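Local coordinates for protein uronate isomerase (Bacillus halodurans C-125, PDB 3HK8) that probably interconverts hexuronic acids such as D-glucuronate with their keto-sugar isomers, and binds zinc at the site where a sugar-like hydroxamate sits, at residues H26-S31 / H353-V358; A167-D172 / V218-S223; L297-S302 / G323-M328. One frame throughout, in Å; residues are numbered along the deposited sequence.

Three buried contacts around one bound ligand illustrate how an enzyme splits the work of a site among loops and strands. Contact 1 lies closest to the centre of the chain and is made of two loops; its chemistry is metal coordination, with H26, H28 and D355 on zinc. Contacts 2 and 3 both draw on the same sheet. Contact 2 pairs two parallel strands and adds an ionic cluster at their end, whereas contact 3 sets a strand end against a tryptophan-rich loop and is largely apolar. All three touch D-arabinohydroxamic acid, but among them contact 3 alone is also reached by the second subunit.

Contact 1: H26-S31 / H353-V358; sequences HTHLFS and HSDARV. With ZN (zinc ion), chain E; HDL (D-arabinohydroxamic acid), chain C.
The H28 ring has D355 OD1 at its edge, ring and carboxylate planes 15° apart; the zinc they share brings the two together, not a hydrogen bond. H26 presents its own edge to H353 CD2 and to O1A of D-arabinohydroxamic acid, but its plane stands 79° from the carboxylate, and the H353 ring has H26 O at its edge. With CG of H26 anti to the backbone N (chi1 176°), H26 NE2 binds zinc, which H28 NE2 and D355 OD1 each hold at 2.0 Å. The ligand adds O1A, 2.2 Å from zinc, and O2, 2.1 Å from zinc, making five donor atoms. Behind this first shell, H353 NE2 donates to D355 OD2 over 3.0 Å, reaching it from above the carboxylate plane and steadying the side chain. Two backbone bonds tie the loops together, D355 N to H26 O and H28 N to A356 O. R357 runs alongside H28 and sends NE to ligand O5, 2.7 Å away, while NH2 bonds to O4. A His-X-His pair joined by an aspartate late in the sequence is the metal signature of the amidohydrolase superfamily. Since one carboxylate oxygen and the neighbouring hydroxyl of the ligand chelate zinc, the chemistry is consistent with a metal that grips the acid end of a uronate while R357 receives the far end.

Contact 2: A167-D172 / V218-S223; sequences AALRLD and VYMAVS. With HDL (D-arabinohydroxamic acid), chain C.
CG of D172 stands opposite its own carbonyl carbon (chi1 -67°) and OG of S223 sits between its backbone N and carbonyl carbon (chi1 64°), torsions that place the carboxylate beside S223 N and OG. The carboxylate thereby takes two bonds from one residue, S223 N to D172 OD1 at 3.0 Å and S223 OG to D172 OD2 at 2.6 Å, each arriving from above its plane. R170 bends twice along its chain to bring the guanidinium beside the same carboxylate, with NH1 in a salt bridge to D172 OD2 at 3.0 Å. R170 NH2 meets O1A of D-arabinohydroxamic acid, 2.6 Å away. With an alanine in place of D172, S223 N and OG would probably lose their acceptors and R170 NH1 its salt bridge, leaving the guanidinium held less firmly in its rotation. Behind this cluster the backbones pair in parallel: L169 N donates to Y219 O at 3.1 Å, A221 N to L169 O at 2.8 Å, and L171 N to A221 O. A168 CB makes a CH-pi contact over one face of the Y219 ring, whose OH is bonded to M25 O. L169 and M220 lie side by side on the face opposite R170 and A221. Helix 198-215 packs on L169 and L171, and helix 235-250 on L171 and M220. Strand 255-262 extends the sheet beyond 220-224, and helix 172-176 starts directly after L171.

Contact 3: L297-S302 / G323-M328; sequences LVTMLS and GCWWFM. With HDL (D-arabinohydroxamic acid), chain C; CO3 (carbonate ion), chain D.
L301 illustrates how one leucine can serve several aromatic neighbours, packing against W325, the CB of W326 and F327. Its CB rests against W325 CZ3 at 3.7 Å, and CG follows with F327 CD2 at 3.8 Å. Because CG is anti to the backbone N (chi1 -163°), the branch points into the loop. There CD1 makes a CH-pi contact over one face of the W325 six-membered ring, 24° off the normal, while also lying 3.4 Å from W325 O and 3.5 Å from W326 CB. The second methyl, CD2, stays with the F327 ring. L301 thus lies over one face of W325 and against the root of W326. W325 NE1 donates to O2 of D-arabinohydroxamic acid over 2.9 Å in a nearly straight bond (177°), the same hydroxyl that zinc holds. W326 has F327 CZ over one face and ligand C4 over the opposite one, and its NE1 reaches O3 of a carbonate, probably from the crystallisation liquor, at 2.8 Å. Where the backbones are too far apart to bond directly, one water bridges them: it donates to T299 OG1 at 2.7 Å and to M300 O, and accepts from W325 N. T299 OG1 is also bonded to F322 O. M328 bends round L301 O with CG, SD and CE. From the second subunit, H307 bonds to F327 O, and R314 and K315 bind the carbonate. Strand 296-300, helix 306-315 and strand 319-321 form a beta-alpha-beta crossover of parallel strands, and the loops following the two strands meet here. Ligand-binding loops at the C-terminal ends of parallel strands are the hallmark of the beta/alpha barrel active site, as expected for the amidohydrolase superfamily.

Contact 1: H26-S31 / H353-V358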
loop_
_atom_site.group_PDB
_atom_site.type_symbol
_atom_site.label_atom_id
_atom_site.label_comp_id
_atom_site.label_asym_id
_atom_site.label_seq_id
_atom_site.Cartn_x
_atom_site.Cartn_y
_atom_site.Cartn_z
ATOM N N HIS A 26 1.373 34.173 -16.990
ATOM C CA HIS A 26 0.362 33.690 -16.058
ATOM C C HIS A 26 0.080 34.700 -14.961
ATOM O O HIS A 26 0.925 34.963 -14.101
ATOM C CB HIS A 26 0.728 32.356 -15.408
ATOM C CG HIS A 26 -0.266 31.922 -14.375
ATOM N ND1 HIS A 26 -1.607 31.771 -14.656
ATOM C CD2 HIS A 26 -0.129 31.657 -13.053
ATOM C CE1 HIS A 26 -2.253 31.432 -13.555
ATOM N NE2 HIS A 26 -1.380 31.357 -12.568
ATOM N N THR A 27 -1.121 35.266 -15.005
ATOM C CA THR A 27 -1.562 36.241 -14.013
ATOM C C THR A 27 -3.049 36.024 -13.760
ATOM O O THR A 27 -3.686 35.174 -14.394
ATOM C CB THR A 27 -1.411 37.698 -14.504
ATOM O OG1 THR A 27 -2.462 37.990 -15.437
ATOM C CG2 THR A 27 -0.055 37.915 -15.183
ATOM N N HIS A 28 -3.584 36.804 -12.827
ATOM C CA HIS A 28 -4.992 36.763 -12.483
ATOM C C HIS A 28 -5.515 38.183 -12.667
ATOM O O HIS A 28 -6.345 38.673 -11.898
ATOM C CB HIS A 28 -5.167 36.279 -11.041
ATOM C CG HIS A 28 -4.740 34.858 -10.840
ATOM N ND1 HIS A 28 -5.564 33.788 -11.113
ATOM C CD2 HIS A 28 -3.547 34.331 -10.474
ATOM C CE1 HIS A 28 -4.898 32.663 -10.925
ATOM N NE2 HIS A 28 -3.671 32.965 -10.539
ATOM N N LEU A 29 -4.991 38.842 -13.698
ATOM C CA LEU A 29 -5.400 40.197 -14.039
ATOM C C LEU A 29 -6.383 40.089 -15.195
ATOM O O LEU A 29 -6.494 39.037 -15.826
ATOM C CB LEU A 29 -4.191 41.039 -14.461
ATOM C CG LEU A 29 -3.108 41.189 -13.389
ATOM C CD1 LEU A 29 -1.975 42.075 -13.904
ATOM C CD2 LEU A 29 -3.730 41.782 -12.129
ATOM N N PHE A 30 -7.100 41.173 -15.464
ATOM C CA PHE A 30 -8.073 41.185 -16.545
ATOM C C PHE A 30 -7.994 42.482 -17.334
ATOM O O PHE A 30 -7.612 43.524 -16.797
ATOM C CB PHE A 30 -9.488 41.025 -15.978
ATOM C CG PHE A 30 -9.754 39.674 -15.381
ATOM C CD1 PHE A 30 -10.077 38.591 -16.194
ATOM C CD2 PHE A 30 -9.680 39.482 -14.004
ATOM C CE1 PHE A 30 -10.327 37.330 -15.641
ATOM C CE2 PHE A 30 -9.926 38.226 -13.439
ATOM C CZ PHE A 30 -10.250 37.148 -14.263
ATOM N N SER A 31 -8.343 42.406 -18.615
ATOM C CA SER A 31 -8.359 43.586 -19.471
ATOM C C SER A 31 -9.248 44.584 -18.727
ATOM O O SER A 31 -10.310 44.217 -18.226
ATOM C CB SER A 31 -8.972 43.235 -20.826
ATOM O OG SER A 31 -8.850 44.319 -21.724
ATOM N N HIS A 353 6.916 34.235 -13.884
ATOM C CA HIS A 353 5.598 34.762 -14.216
ATOM C C HIS A 353 5.213 35.450 -12.901
ATOM O O HIS A 353 5.734 35.084 -11.849
ATOM C CB HIS A 353 4.600 33.649 -14.588
ATOM C CG HIS A 353 4.210 32.760 -13.449
ATOM N ND1 HIS A 353 4.912 31.618 -13.117
ATOM C CD2 HIS A 353 3.188 32.843 -12.564
ATOM C CE1 HIS A 353 4.337 31.038 -12.077
ATOM N NE2 HIS A 353 3.289 31.760 -11.723
ATOM N N SER A 354 4.324 36.437 -12.944
ATOM C CA SER A 354 3.960 37.160 -11.723
ATOM C C SER A 354 2.829 36.558 -10.900
ATOM O O SER A 354 2.860 36.628 -9.673
ATOM C CB SER A 354 3.578 38.602 -12.052
ATOM O OG SER A 354 2.298 38.644 -12.666
ATOM N N ASP A 355 1.835 35.981 -11.572
ATOM C CA ASP A 355 0.679 35.415 -10.892
ATOM C C ASP A 355 -0.054 36.561 -10.189
ATOM O O ASP A 355 -0.760 36.350 -9.204
ATOM C CB ASP A 355 1.123 34.386 -9.849
ATOM C CG ASP A 355 0.317 33.102 -9.924
ATOM O OD1 ASP A 355 -0.928 33.179 -9.982
ATOM O OD2 ASP A 355 0.934 32.017 -9.929
ATOM N N ALA A 356 0.115 37.775 -10.702
ATOM C CA ALA A 356 -0.501 38.948 -10.090
ATOM C C ALA A 356 -2.025 38.887 -10.009
ATOM O O ALA A 356 -2.699 38.539 -10.981
ATOM C CB ALA A 356 -0.072 40.208 -10.832
ATOM N N ARG A 357 -2.546 39.222 -8.830
ATOM C CA ARG A 357 -3.981 39.252 -8.567
ATOM C C ARG A 357 -4.421 40.708 -8.523
ATOM O O ARG A 357 -5.588 41.024 -8.762
ATOM C CB ARG A 357 -4.297 38.579 -7.224
ATOM C CG ARG A 357 -4.484 37.078 -7.315
ATOM C CD ARG A 357 -4.473 36.454 -5.943
ATOM N NE ARG A 357 -4.849 35.046 -5.974
ATOM C CZ ARG A 357 -6.100 34.597 -6.056
ATOM N NH1 ARG A 357 -7.116 35.448 -6.117
ATOM N NH2 ARG A 357 -6.334 33.291 -6.062
ATOM N N VAL A 358 -3.474 41.584 -8.203
ATOM C CA VAL A 358 -3.726 43.015 -8.131
ATOM C C VAL A 358 -2.773 43.700 -9.115
ATOM O O VAL A 358 -1.560 43.475 -9.080
ATOM C CB VAL A 358 -3.485 43.547 -6.697
ATOM C CG1 VAL A 358 -3.866 45.021 -6.606
ATOM C CG2 VAL A 358 -4.293 42.715 -5.703
HETATM ZN ZN ZN E . -2.120 31.630 -10.564
HETATM O O1A HDL C . -3.268 29.776 -10.459
HETATM C C1 HDL C . -3.401 29.287 -9.306
HETATM O O1B HDL C . -4.101 28.285 -9.026
HETATM C C2 HDL C . -2.652 29.950 -8.136
HETATM O O2 HDL C . -1.629 30.811 -8.657
HETATM C C3 HDL C . -3.663 30.745 -7.259
HETATM O O3 HDL C . -4.195 31.865 -7.965
HETATM C C4 HDL C . -3.082 31.287 -5.905
HETATM O O4 HDL C . -4.129 31.539 -4.972
HETATM C C5 HDL C . -2.263 32.600 -6.044
HETATM O O5 HDL C . -2.591 33.643 -5.477
HETATM N N6 HDL C . -1.169 32.558 -6.815
HETATM O O6 HDL C . -0.033 31.916 -6.432
HETATM O O HOH W 1 -7.321 41.524 -11.256
HETATM O O HOH W 2 -7.425 38.971 -9.092
#

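Contact 2: A167-D172 / V218-S223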
loop_
_atom_site.group_PDB
_atom_site.type_symbol
_atom_site.label_atom_id
_atom_site.label_comp_id
_atom_site.label_asym_id
_atom_site.label_seq_id
_atom_site.Cartn_x
_atom_site.Cartn_y
_atom_site.Cartn_z
ATOM N N ALA A 167 -5.793 35.570 -23.546
ATOM C CA ALA A 167 -6.619 34.625 -22.818
ATOM C C ALA A 167 -5.973 33.260 -22.618
ATOM O O ALA A 167 -5.159 32.812 -23.422
ATOM C CB ALA A 167 -7.964 34.457 -23.533
ATOM N N ALA A 168 -6.345 32.619 -21.517
ATOM C CA ALA A 168 -5.883 31.281 -21.184
ATOM C C ALA A 168 -7.123 30.604 -20.600
ATOM O O ALA A 168 -7.741 31.117 -19.661
ATOM C CB ALA A 168 -4.753 31.333 -20.155
ATOM N N LEU A 169 -7.495 29.464 -21.170
ATOM C CA LEU A 169 -8.678 28.730 -20.733
ATOM C C LEU A 169 -8.424 27.873 -19.484
ATOM O O LEU A 169 -7.840 26.793 -19.574
ATOM C CB LEU A 169 -9.181 27.858 -21.896
ATOM C CG LEU A 169 -10.409 26.956 -21.696
ATOM C CD1 LEU A 169 -11.622 27.775 -21.253
ATOM C CD2 LEU A 169 -10.705 26.238 -23.001
ATOM N N ARG A 170 -8.861 28.364 -18.323
ATOM C CA ARG A 170 -8.683 27.647 -17.064
ATOM C C ARG A 170 -9.781 26.601 -16.937
ATOM O O ARG A 170 -10.960 26.915 -17.100
ATOM C CB ARG A 170 -8.729 28.618 -15.880
ATOM C CG ARG A 170 -8.568 27.939 -14.517
ATOM C CD ARG A 170 -7.246 27.171 -14.399
ATOM N NE ARG A 170 -6.154 28.052 -14.020
ATOM C CZ ARG A 170 -5.611 28.115 -12.804
ATOM N NH1 ARG A 170 -6.041 27.331 -11.823
ATOM N NH2 ARG A 170 -4.653 29.000 -12.561
ATOM N N LEU A 171 -9.400 25.364 -16.622
ATOM C CA LEU A 171 -10.373 24.278 -16.548
ATOM C C LEU A 171 -10.546 23.500 -15.238
ATOM O O LEU A 171 -11.111 22.403 -15.250
ATOM C CB LEU A 171 -10.063 23.290 -17.673
ATOM C CG LEU A 171 -10.147 23.910 -19.072
ATOM C CD1 LEU A 171 -9.550 22.965 -20.096
ATOM C CD2 LEU A 171 -11.603 24.233 -19.395
ATOM N N ASP A 172 -10.084 24.050 -14.121
ATOM C CA ASP A 172 -10.196 23.366 -12.831
ATOM C C ASP A 172 -11.557 22.715 -12.525
ATOM O O ASP A 172 -11.618 21.544 -12.167
ATOM C CB ASP A 172 -9.817 24.331 -11.698
ATOM C CG ASP A 172 -8.340 24.712 -11.724
ATOM O OD1 ASP A 172 -7.712 24.580 -12.796
ATOM O OD2 ASP A 172 -7.807 25.150 -10.684
ATOM N N VAL A 218 -3.978 31.152 -25.480
ATOM C CA VAL A 218 -2.612 30.779 -25.821
ATOM C C VAL A 218 -2.342 29.375 -25.275
ATOM O O VAL A 218 -1.421 28.691 -25.719
ATOM C CB VAL A 218 -1.597 31.807 -25.268
ATOM C CG1 VAL A 218 -1.735 33.109 -26.043
ATOM C CG2 VAL A 218 -1.844 32.065 -23.786
ATOM N N TYR A 219 -3.160 28.951 -24.313
ATOM C CA TYR A 219 -3.060 27.611 -23.742
ATOM C C TYR A 219 -4.241 27.308 -22.822
ATOM O O TYR A 219 -4.978 28.212 -22.438
ATOM C CB TYR A 219 -1.726 27.430 -22.982
ATOM C CG TYR A 219 -1.523 28.312 -21.764
ATOM C CD1 TYR A 219 -2.225 28.082 -20.579
ATOM C CD2 TYR A 219 -0.605 29.365 -21.791
ATOM C CE1 TYR A 219 -2.014 28.876 -19.448
ATOM C CE2 TYR A 219 -0.391 30.163 -20.676
ATOM C CZ TYR A 219 -1.094 29.915 -19.509
ATOM O OH TYR A 219 -0.871 30.699 -18.405
ATOM N N MET A 220 -4.447 26.028 -22.519
ATOM C CA MET A 220 -5.513 25.603 -21.610
ATOM C C MET A 220 -4.756 25.250 -20.336
ATOM O O MET A 220 -3.660 24.693 -20.410
ATOM C CB MET A 220 -6.257 24.369 -22.150
ATOM C CG MET A 220 -7.179 24.649 -23.345
ATOM S SD MET A 220 -8.079 23.169 -23.941
ATOM C CE MET A 220 -6.870 22.456 -24.994
ATOM N N ALA A 221 -5.324 25.561 -19.175
ATOM C CA ALA A 221 -4.629 25.297 -17.916
ATOM C C ALA A 221 -5.484 24.694 -16.808
ATOM O O ALA A 221 -6.713 24.767 -16.841
ATOM C CB ALA A 221 -3.995 26.589 -17.418
ATOM N N VAL A 222 -4.806 24.111 -15.822
ATOM C CA VAL A 222 -5.456 23.504 -14.663
ATOM C C VAL A 222 -4.450 23.383 -13.514
ATOM O O VAL A 222 -3.258 23.153 -13.746
ATOM C CB VAL A 222 -5.994 22.073 -14.987
ATOM C CG1 VAL A 222 -4.829 21.126 -15.268
ATOM C CG2 VAL A 222 -6.823 21.535 -13.816
ATOM N N SER A 223 -4.918 23.571 -12.281
ATOM C CA SER A 223 -4.050 23.406 -11.120
ATOM C C SER A 223 -4.419 22.014 -10.608
ATOM O O SER A 223 -5.597 21.645 -10.594
ATOM C CB SER A 223 -4.304 24.485 -10.052
ATOM O OG SER A 223 -5.609 24.414 -9.508
HETATM O O1A HDL C . -3.268 29.776 -10.459
HETATM C C1 HDL C . -3.401 29.287 -9.306
HETATM O O1B HDL C . -4.101 28.285 -9.026
HETATM C C2 HDL C . -2.652 29.950 -8.136
HETATM O O2 HDL C . -1.629 30.811 -8.657
HETATM C C3 HDL C . -3.663 30.745 -7.259
HETATM O O3 HDL C . -4.195 31.865 -7.965
HETATM C C4 HDL C . -3.082 31.287 -5.905
HETATM O O4 HDL C . -4.129 31.539 -4.972
HETATM C C5 HDL C . -2.263 32.600 -6.044
HETATM O O5 HDL C . -2.591 33.643 -5.477
HETATM N N6 HDL C . -1.169 32.558 -6.815
HETATM O O6 HDL C . -0.033 31.916 -6.432
#

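Contact 3: L297-S302 / G323-M328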
loop_
_atom_site.group_PDB
_atom_site.type_symbol
_atom_site.label_atom_id
_atom_site.label_comp_id
_atom_site.label_asym_id
_atom_site.label_seq_id
_atom_site.Cartn_x
_atom_site.Cartn_y
_atom_site.Cartn_z
ATOM N N LEU A 297 3.133 22.865 -20.577
ATOM C CA LEU A 297 3.749 23.927 -19.792
ATOM C C LEU A 297 3.576 23.440 -18.366
ATOM O O LEU A 297 2.461 23.112 -17.963
ATOM C CB LEU A 297 2.997 25.244 -19.983
ATOM C CG LEU A 297 3.337 26.015 -21.259
ATOM C CD1 LEU A 297 2.212 26.988 -21.605
ATOM C CD2 LEU A 297 4.663 26.759 -21.053
ATOM N N VAL A 298 4.662 23.371 -17.606
ATOM C CA VAL A 298 4.557 22.890 -16.232
ATOM C C VAL A 298 5.310 23.707 -15.193
ATOM O O VAL A 298 6.406 24.209 -15.450
ATOM C CB VAL A 298 5.059 21.429 -16.109
ATOM C CG1 VAL A 298 5.020 20.976 -14.644
ATOM C CG2 VAL A 298 4.207 20.511 -16.962
ATOM N N THR A 299 4.689 23.846 -14.023
ATOM C CA THR A 299 5.297 24.522 -12.882
ATOM C C THR A 299 4.802 23.729 -11.675
ATOM O O THR A 299 3.655 23.271 -11.654
ATOM C CB THR A 299 4.876 26.010 -12.763
ATOM O OG1 THR A 299 5.785 26.690 -11.880
ATOM C CG2 THR A 299 3.457 26.141 -12.214
ATOM N N MET A 300 5.663 23.540 -10.682
ATOM C CA MET A 300 5.267 22.773 -9.507
ATOM C C MET A 300 5.414 23.577 -8.222
ATOM O O MET A 300 6.265 24.469 -8.115
ATOM C CB MET A 300 6.057 21.456 -9.474
ATOM C CG MET A 300 5.757 20.598 -10.725
ATOM S SD MET A 300 6.531 18.989 -10.809
ATOM C CE MET A 300 5.333 18.055 -9.825
ATOM N N LEU A 301 4.562 23.266 -7.255
ATOM C CA LEU A 301 4.528 23.984 -5.990
ATOM C C LEU A 301 5.525 23.535 -4.919
ATOM O O LEU A 301 5.981 24.347 -4.117
ATOM C CB LEU A 301 3.104 23.929 -5.433
ATOM C CG LEU A 301 2.695 24.916 -4.340
ATOM C CD1 LEU A 301 2.946 26.349 -4.803
ATOM C CD2 LEU A 301 1.212 24.703 -4.018
ATOM N N SER A 302 5.870 22.254 -4.901
ATOM C CA SER A 302 6.796 21.751 -3.896
ATOM C C SER A 302 8.269 22.025 -4.203
ATOM O O SER A 302 8.733 21.803 -5.319
ATOM C CB SER A 302 6.596 20.247 -3.701
ATOM O OG SER A 302 7.496 19.735 -2.729
ATOM N N GLY A 323 8.295 29.669 -14.432
ATOM C CA GLY A 323 8.189 30.310 -13.137
ATOM C C GLY A 323 8.540 29.651 -11.819
ATOM O O GLY A 323 8.936 28.489 -11.734
ATOM N N CYS A 324 8.418 30.468 -10.781
ATOM C CA CYS A 324 8.655 30.073 -9.401
ATOM C C CYS A 324 7.305 30.406 -8.801
ATOM O O CYS A 324 7.038 31.526 -8.373
ATOM C CB CYS A 324 9.780 30.912 -8.809
ATOM S SG CYS A 324 11.306 30.706 -9.777
ATOM N N TRP A 325 6.450 29.396 -8.805
ATOM C CA TRP A 325 5.072 29.517 -8.379
ATOM C C TRP A 325 4.687 29.584 -6.903
ATOM O O TRP A 325 5.077 28.729 -6.094
ATOM C CB TRP A 325 4.290 28.384 -9.059
ATOM C CG TRP A 325 2.811 28.369 -8.833
ATOM C CD1 TRP A 325 1.966 29.440 -8.835
ATOM C CD2 TRP A 325 1.985 27.206 -8.676
ATOM N NE1 TRP A 325 0.659 29.016 -8.694
ATOM C CE2 TRP A 325 0.645 27.651 -8.596
ATOM C CE3 TRP A 325 2.250 25.830 -8.597
ATOM C CZ2 TRP A 325 -0.431 26.768 -8.442
ATOM C CZ3 TRP A 325 1.181 24.953 -8.441
ATOM C CH2 TRP A 325 -0.146 25.429 -8.365
ATOM N N TRP A 326 3.925 30.631 -6.573
ATOM C CA TRP A 326 3.342 30.806 -5.245
ATOM C C TRP A 326 4.325 30.723 -4.071
ATOM O O TRP A 326 5.066 31.671 -3.796
ATOM C CB TRP A 326 2.263 29.728 -5.110
ATOM C CG TRP A 326 1.112 29.978 -4.192
ATOM C CD1 TRP A 326 1.066 30.803 -3.102
ATOM C CD2 TRP A 326 -0.140 29.286 -4.225
ATOM N NE1 TRP A 326 -0.140 30.658 -2.449
ATOM C CE2 TRP A 326 -0.898 29.732 -3.118
ATOM C CE3 TRP A 326 -0.694 28.321 -5.085
ATOM C CZ2 TRP A 326 -2.186 29.249 -2.846
ATOM C CZ3 TRP A 326 -1.979 27.838 -4.810
ATOM C CH2 TRP A 326 -2.706 28.306 -3.699
ATOM N N PHE A 327 4.311 29.592 -3.369
ATOM C CA PHE A 327 5.205 29.392 -2.227
ATOM C C PHE A 327 6.675 29.282 -2.650
ATOM O O PHE A 327 7.567 29.311 -1.804
ATOM C CB PHE A 327 4.788 28.145 -1.435
ATOM C CG PHE A 327 3.355 28.180 -0.972
ATOM C CD1 PHE A 327 2.869 29.267 -0.238
ATOM C CD2 PHE A 327 2.483 27.149 -1.295
ATOM C CE1 PHE A 327 1.523 29.325 0.164
ATOM C CE2 PHE A 327 1.134 27.196 -0.898
ATOM C CZ PHE A 327 0.660 28.289 -0.168
ATOM N N MET A 328 6.913 29.150 -3.955
ATOM C CA MET A 328 8.272 29.081 -4.502
ATOM C C MET A 328 8.757 30.501 -4.847
ATOM O O MET A 328 9.953 30.737 -5.036
ATOM C CB MET A 328 8.299 28.242 -5.796
ATOM C CG MET A 328 7.980 26.745 -5.656
ATOM S SD MET A 328 9.253 25.780 -4.817
ATOM C CE MET A 328 8.732 26.012 -3.153
HETATM O O1A HDL C . -3.268 29.776 -10.459
HETATM C C1 HDL C . -3.401 29.287 -9.306
HETATM O O1B HDL C . -4.101 28.285 -9.026
HETATM C C2 HDL C . -2.652 29.950 -8.136
HETATM O O2 HDL C . -1.629 30.811 -8.657
HETATM C C3 HDL C . -3.663 30.745 -7.259
HETATM O O3 HDL C . -4.195 31.865 -7.965
HETATM C C4 HDL C . -3.082 31.287 -5.905
HETATM O O4 HDL C . -4.129 31.539 -4.972
HETATM C C5 HDL C . -2.263 32.600 -6.044
HETATM O O5 HDL C . -2.591 33.643 -5.477
HETATM N N6 HDL C . -1.169 32.558 -6.815
HETATM O O6 HDL C . -0.033 31.916 -6.432
HETATM C C CO3 D . -1.033 32.032 1.133
HETATM O O1 CO3 D . -0.361 31.513 2.120
HETATM O O2 CO3 D . -1.497 33.249 1.234
HETATM O O3 CO3 D . -1.268 31.329 0.058
HETATM O O HOH W 3 7.122 26.705 -9.565
#